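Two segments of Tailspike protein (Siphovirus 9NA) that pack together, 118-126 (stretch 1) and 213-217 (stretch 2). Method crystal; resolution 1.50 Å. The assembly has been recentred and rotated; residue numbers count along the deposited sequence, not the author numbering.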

# COMPACT_ATOMS: atom_id res chain seq x y z
N LEU A 118 7.75 36.02 -5.10
CA LEU A 118 8.29 35.30 -3.93
C LEU A 118 7.51 34.03 -3.61
O LEU A 118 7.94 33.23 -2.75
CB LEU A 118 8.24 36.21 -2.69
CG LEU A 118 9.26 37.36 -2.59
CD1 LEU A 118 9.02 38.20 -1.35
CD2 LEU A 118 10.64 36.77 -2.57
N ASP A 119 6.34 33.85 -4.22
CA ASP A 119 5.41 32.79 -3.77
C ASP A 119 5.38 31.53 -4.63
O ASP A 119 5.01 30.47 -4.12
CB ASP A 119 3.98 33.34 -3.58
CG ASP A 119 3.36 33.88 -4.89
OD1 ASP A 119 4.10 34.44 -5.72
OD2 ASP A 119 2.13 33.73 -5.11
N LYS A 120 5.68 31.64 -5.92
CA LYS A 120 5.45 30.49 -6.82
C LYS A 120 6.29 30.66 -8.09
O LYS A 120 6.85 31.76 -8.36
CB LYS A 120 3.96 30.34 -7.18
CG LYS A 120 3.41 31.43 -8.05
CD LYS A 120 1.89 31.41 -8.04
CE LYS A 120 1.32 32.26 -9.16
NZ LYS A 120 -0.14 32.53 -8.92
N GLY A 121 6.32 29.62 -8.91
CA GLY A 121 7.23 29.56 -10.05
C GLY A 121 8.66 29.31 -9.59
O GLY A 121 8.95 29.33 -8.40
N TYR A 122 9.53 29.04 -10.54
CA TYR A 122 10.97 28.85 -10.25
C TYR A 122 11.82 29.65 -11.23
O TYR A 122 11.34 30.07 -12.29
CB TYR A 122 11.33 27.34 -10.29
CG TYR A 122 11.14 26.70 -11.64
CD1 TYR A 122 12.14 26.78 -12.62
CD2 TYR A 122 9.96 26.00 -11.95
CE1 TYR A 122 11.98 26.19 -13.89
CE2 TYR A 122 9.77 25.43 -13.22
CZ TYR A 122 10.78 25.53 -14.19
OH TYR A 122 10.60 24.95 -15.42
N LYS A 123 13.08 29.86 -10.88
CA LYS A 123 13.96 30.65 -11.76
C LYS A 123 14.25 29.94 -13.10
O LYS A 123 14.64 28.79 -13.13
CB LYS A 123 15.28 31.03 -11.07
CG LYS A 123 16.08 29.87 -10.51
CD LYS A 123 17.58 30.04 -10.78
CE LYS A 123 18.34 29.07 -9.92
NZ LYS A 123 19.84 29.19 -10.12
N PRO A 124 14.06 30.64 -14.21
CA PRO A 124 14.36 30.05 -15.50
C PRO A 124 15.80 29.64 -15.62
O PRO A 124 16.70 30.31 -15.07
CB PRO A 124 14.09 31.19 -16.49
CG PRO A 124 13.21 32.08 -15.82
CD PRO A 124 13.49 31.99 -14.33
N ASN A 125 16.03 28.53 -16.32
CA ASN A 125 17.37 27.94 -16.43
C ASN A 125 17.50 27.08 -17.68
O ASN A 125 16.56 27.00 -18.47
CB ASN A 125 17.70 27.11 -15.21
CG ASN A 125 16.85 25.87 -15.11
OD1 ASN A 125 17.25 24.77 -15.54
ND2 ASN A 125 15.65 26.03 -14.59
N VAL A 126 18.66 26.42 -17.84
CA VAL A 126 19.00 25.70 -19.08
C VAL A 126 18.08 24.54 -19.43
O VAL A 126 17.93 24.21 -20.61
CB VAL A 126 20.48 25.19 -19.10
CG1 VAL A 126 21.45 26.34 -19.00
CG2 VAL A 126 20.75 24.15 -18.01
N LYS A 213 8.21 22.82 -2.39
CA LYS A 213 7.49 23.43 -3.51
C LYS A 213 8.42 24.20 -4.43
O LYS A 213 9.31 24.93 -3.96
CB LYS A 213 6.45 24.42 -2.97
CG LYS A 213 5.55 23.83 -1.90
CD LYS A 213 4.48 24.85 -1.45
CE LYS A 213 3.65 24.23 -0.32
NZ LYS A 213 2.52 25.12 0.16
N TYR A 214 8.21 24.06 -5.74
CA TYR A 214 8.98 24.83 -6.74
C TYR A 214 10.50 24.61 -6.62
O TYR A 214 10.93 23.49 -6.34
CB TYR A 214 8.56 26.32 -6.78
CG TYR A 214 7.09 26.48 -7.13
CD1 TYR A 214 6.65 26.34 -8.45
CD2 TYR A 214 6.13 26.74 -6.13
CE1 TYR A 214 5.28 26.44 -8.79
CE2 TYR A 214 4.74 26.87 -6.45
CZ TYR A 214 4.33 26.71 -7.78
OH TYR A 214 3.00 26.84 -8.11
N GLY A 215 11.30 25.65 -6.88
CA GLY A 215 12.74 25.46 -7.13
C GLY A 215 13.02 24.97 -8.52
O GLY A 215 12.19 24.28 -9.13
N SER A 216 14.17 25.35 -9.06
CA SER A 216 14.50 24.94 -10.44
C SER A 216 14.96 23.48 -10.52
O SER A 216 15.08 22.95 -11.63
CB SER A 216 15.58 25.86 -11.07
OG SER A 216 16.78 25.75 -10.29
N GLY A 217 15.27 22.88 -9.36
CA GLY A 217 15.86 21.54 -9.31
C GLY A 217 14.87 20.46 -8.87
O GLY A 217 13.67 20.51 -9.21
O HOH W 1 11.15 28.50 -6.91

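Read along stretch 1, this contact is built from shape and ring packing, with no direct hydrogen bond between the two segments. A single water supplies the polar link. The partners lie at least 91 residues apart in the chain, and the patch is small, 356 Å² summed over both sides, so each residue's placement counts.

Leu118 stands out of reach of stretch 2 and takes no part. Asp119 only grazes the contact: its carboxylate is turned elsewhere, and what approaches is the backbone, with Asp119 O 4.3 Å from Tyr214 CE2.

Lys120 begins the real packing. Its CB lies 3.6 Å from Tyr214 CE2, while the end of the side chain leads away from stretch 2. The rule is a familiar one for lysine: the aliphatic root can pack against an aromatic ring while the charged tip remains free of the contact.

Gly121 then brings bare backbone down on the same ring. Gly121 N sits 3.3 Å from Tyr214 CD1, and this nitrogen, together with Lys120 CA, lies over one face of the tyrosine. The main chain thus serves as the surface on which the aromatic ring packs. The phi of Gly121, 74°, by itself favours glycine; a CB here would point away from stretch 2, so backbone conformation is the clearer reading of this position than lack of room against the ring. Tyr214, in the m rotamer, points its CA-to-CB bond toward stretch 1, and its hydroxyl is hydrogen-bonded elsewhere in the structure.

Gly121 also anchors the bridge. Water 1 donates to Gly121 O at 2.8 Å and accepts from Gly215 N at 2.9 Å, satisfying one backbone group from each segment where they do not pair directly. Gly215, like Gly121, has a positive phi, 79°, and a CB there would likewise point away from the partner.

At Tyr122 the two backbones come nearest, its CA 4.9 Å from Gly215 CA. The side chain starts toward stretch 2, so Tyr122 CB rests 3.4 Å from Gly215 O and 3.7 Å from Ser216 N. Farther out, Tyr122 CD1 meets Ser216 CB at 3.9 Å. Each segment therefore contributes a tyrosine that leans on the other's backbone.

Ser216 is the shared target of the rest of stretch 1. Lys123, its CA-to-CB bond sideways, extends along the serine so that Lys123 CE comes within 3.7 Å of Ser216 OG, a contact through a methylene, while its NZ finds a hydrogen bond elsewhere. Pro124 points away and makes no contact. Asn125 turns back toward the partner, and Asn125 ND2 packs 3.5 Å from Ser216 CB. That amide is held by its own segment: Asn125 ND2 donates to Lys123 O at 3.3 Å, nearly straight at 170°. A local hydrogen bond thus fixes a side chain whose contact across the gap is purely van der Waals. Val126 has already left the contact.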